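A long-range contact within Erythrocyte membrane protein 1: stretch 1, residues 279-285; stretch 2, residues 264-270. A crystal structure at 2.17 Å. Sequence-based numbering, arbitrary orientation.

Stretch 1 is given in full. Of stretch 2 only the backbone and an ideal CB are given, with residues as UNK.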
# COMPACT_ATOMS: atom_id res chain seq x y z
N HIS A 279 17.11 -0.14 3.79
CA HIS A 279 18.36 -0.38 3.08
C HIS A 279 18.29 -0.04 1.59
O HIS A 279 19.29 -0.21 0.89
CB HIS A 279 18.82 -1.83 3.27
CG HIS A 279 18.15 -2.81 2.35
ND1 HIS A 279 16.97 -3.45 2.68
CD2 HIS A 279 18.51 -3.28 1.14
CE1 HIS A 279 16.63 -4.26 1.69
NE2 HIS A 279 17.54 -4.18 0.75
N TYR A 280 17.14 0.43 1.10
CA TYR A 280 17.03 0.97 -0.25
C TYR A 280 17.12 2.49 -0.29
O TYR A 280 16.91 3.09 -1.35
CB TYR A 280 15.71 0.52 -0.90
CG TYR A 280 15.60 -0.97 -1.13
CD1 TYR A 280 16.40 -1.60 -2.07
CD2 TYR A 280 14.68 -1.73 -0.43
CE1 TYR A 280 16.29 -2.97 -2.29
CE2 TYR A 280 14.57 -3.09 -0.64
CZ TYR A 280 15.38 -3.70 -1.57
OH TYR A 280 15.27 -5.06 -1.78
N ASN A 281 17.43 3.13 0.84
CA ASN A 281 17.38 4.59 0.90
C ASN A 281 18.48 5.24 0.05
O ASN A 281 18.25 6.30 -0.54
CB ASN A 281 17.48 5.07 2.35
CG ASN A 281 16.23 4.74 3.15
OD1 ASN A 281 15.34 4.04 2.67
ND2 ASN A 281 16.17 5.23 4.38
N SER A 282 19.66 4.62 -0.02
CA SER A 282 20.76 5.19 -0.79
C SER A 282 21.24 4.33 -1.95
O SER A 282 21.95 4.85 -2.82
CB SER A 282 21.96 5.49 0.13
OG SER A 282 22.52 4.29 0.65
N ARG A 283 20.88 3.05 -1.99
CA ARG A 283 21.32 2.15 -3.05
C ARG A 283 20.20 1.19 -3.41
O ARG A 283 19.56 0.63 -2.52
CB ARG A 283 22.57 1.34 -2.63
CG ARG A 283 23.83 2.16 -2.41
CD ARG A 283 24.39 2.71 -3.72
NE ARG A 283 25.72 3.28 -3.54
CZ ARG A 283 25.95 4.54 -3.18
NH1 ARG A 283 24.94 5.37 -2.95
NH2 ARG A 283 27.20 4.97 -3.03
N GLY A 284 19.97 1.00 -4.71
CA GLY A 284 19.03 0.01 -5.18
C GLY A 284 17.62 0.53 -5.38
O GLY A 284 17.30 1.70 -5.14
N THR A 285 16.76 -0.37 -5.85
CA THR A 285 15.35 -0.08 -6.08
C THR A 285 14.52 -1.17 -5.42
O THR A 285 14.79 -2.37 -5.63
CB THR A 285 15.03 -0.01 -7.58
OG1 THR A 285 15.93 0.91 -8.22
CG2 THR A 285 13.60 0.44 -7.81
N UNK A 264 12.28 9.81 -4.80
CA UNK A 264 11.94 9.57 -3.41
C UNK A 264 13.18 9.42 -2.53
O UNK A 264 13.10 9.69 -1.32
CB UNK A 264 11.07 8.32 -3.30
N UNK A 265 14.31 9.00 -3.10
CA UNK A 265 15.54 8.89 -2.31
C UNK A 265 16.07 10.24 -1.86
O UNK A 265 16.87 10.29 -0.91
CB UNK A 265 16.62 8.17 -3.12
N UNK A 266 15.67 11.33 -2.52
CA UNK A 266 16.13 12.66 -2.10
C UNK A 266 15.72 12.97 -0.67
O UNK A 266 16.45 13.65 0.05
CB UNK A 266 15.58 13.74 -3.04
N UNK A 267 14.56 12.47 -0.25
CA UNK A 267 14.03 12.73 1.08
C UNK A 267 14.41 11.65 2.09
O UNK A 267 14.63 11.96 3.26
CB UNK A 267 12.51 12.86 1.01
N UNK A 268 14.51 10.39 1.64
CA UNK A 268 14.83 9.30 2.56
C UNK A 268 16.24 9.41 3.13
O UNK A 268 16.49 8.92 4.23
CB UNK A 268 14.67 7.95 1.85
N UNK A 269 17.16 10.05 2.40
CA UNK A 269 18.53 10.17 2.87
C UNK A 269 18.67 11.02 4.13
O UNK A 269 19.72 10.98 4.77
CB UNK A 269 19.40 10.76 1.76
N UNK A 270 17.63 11.78 4.50
CA UNK A 270 17.68 12.56 5.73
C UNK A 270 17.52 11.71 6.99
O UNK A 270 17.80 12.20 8.09
CB UNK A 270 16.59 13.63 5.70

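Helical backbone angles run through the start of stretch 2, and the nearest CA-CA pair is position 268 with Asn281, 5.6 Å apart. The direction of each CA-to-CB bond and the atoms near the ideal CB then sort the positions.

At position 264 the ideal CB has nothing of stretch 1 within 5.5 Å, so this contact sets no preference. The deposited residue is Met264, and its side chain makes no contact with stretch 1.

Position 265 is more informative. Its CA-to-CB bond points sideways, but the ideal CB is 3.6 Å from Asn281 O and 5.4 Å from Tyr280 O. Stretch 1 has no regular secondary structure here and presents carbonyl oxygens, with Gly284 O beyond. A side chain of moderate length ending in a donor would suit: glutamine, lysine or arginine, while a carboxylate would bring negative charge and no donor up to partially negative carbonyl oxygens. The deposited residue is Gln265. With chi1 m and chi2 t it extends so that its end comes nearer than its CB direction suggests. NE2 donates a hydrogen bond to Tyr280 O, at 3.0 Å with an N-H...O angle of 159°. The same NE2 is 3.4 Å from Gly284 O, so the nitrogen lies near a second carbonyl oxygen as well. Lower on the side chain, CG packs 3.3 Å from Asn281 O.

Positions 266 and 267 can be taken together, since neither ideal CB finds an atom of stretch 1 within 5.5 Å; many residues would fit. They are Cys266, bonded covalently to a group elsewhere in the structure, and Glu267.

Position 268 points toward stretch 1, its ideal CB 3.8 Å from Asn281 CG. The neighbouring surface is the flat amide of Asn281, so a compact or branched aliphatic residue could pack there, and a small polar one might also be accommodated. The choice is Leu268, rotamer m, t, whose CD1 lies 3.6 Å from Asn281 OD1, a van der Waals contact.

At position 269 the bond points sideways and the nearest atom to the ideal CB is Asn281 O, at 5.1 Å. Ser282 lies further along, leaving room for a long, flexible chain, such as lysine, arginine, glutamine or methionine. Lys269 is deposited, with chi1 m and the remaining chi angles t. This extended chain runs past stretch 1: CG is 3.9 Å from Asn281 O, and CE is 4.3 Å from Ser282 CA. The contact is made by methylenes.

Position 270 is out of reach, with no constraint from stretch 1; it is Asn270.

Stretch 2 264-270: MQCELKN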
# COMPACT_ATOMS: atom_id res chain seq x y z
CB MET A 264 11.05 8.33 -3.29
CG MET A 264 9.66 8.50 -3.88
SD MET A 264 8.64 7.02 -3.75
CE MET A 264 7.01 7.69 -4.06
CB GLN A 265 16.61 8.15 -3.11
CG GLN A 265 16.36 6.65 -3.28
CD GLN A 265 17.48 5.96 -4.04
OE1 GLN A 265 18.06 6.52 -4.97
NE2 GLN A 265 17.79 4.73 -3.64
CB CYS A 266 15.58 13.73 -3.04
SG CYS A 266 16.14 13.62 -4.75
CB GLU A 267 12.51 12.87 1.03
CG GLU A 267 12.01 13.86 -0.03
CD GLU A 267 12.41 15.30 0.27
OE1 GLU A 267 12.61 15.63 1.45
OE2 GLU A 267 12.53 16.09 -0.69
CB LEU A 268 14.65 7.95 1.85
CG LEU A 268 13.22 7.50 1.58
CD1 LEU A 268 13.21 6.22 0.75
CD2 LEU A 268 12.46 7.30 2.88
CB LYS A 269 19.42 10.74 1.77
CG LYS A 269 19.67 9.79 0.61
CD LYS A 269 20.68 10.37 -0.37
CE LYS A 269 20.96 9.41 -1.51
NZ LYS A 269 21.99 9.96 -2.44
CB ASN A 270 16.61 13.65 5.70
CG ASN A 270 16.92 14.74 4.70
OD1 ASN A 270 18.08 15.11 4.50
ND2 ASN A 270 15.88 15.27 4.06
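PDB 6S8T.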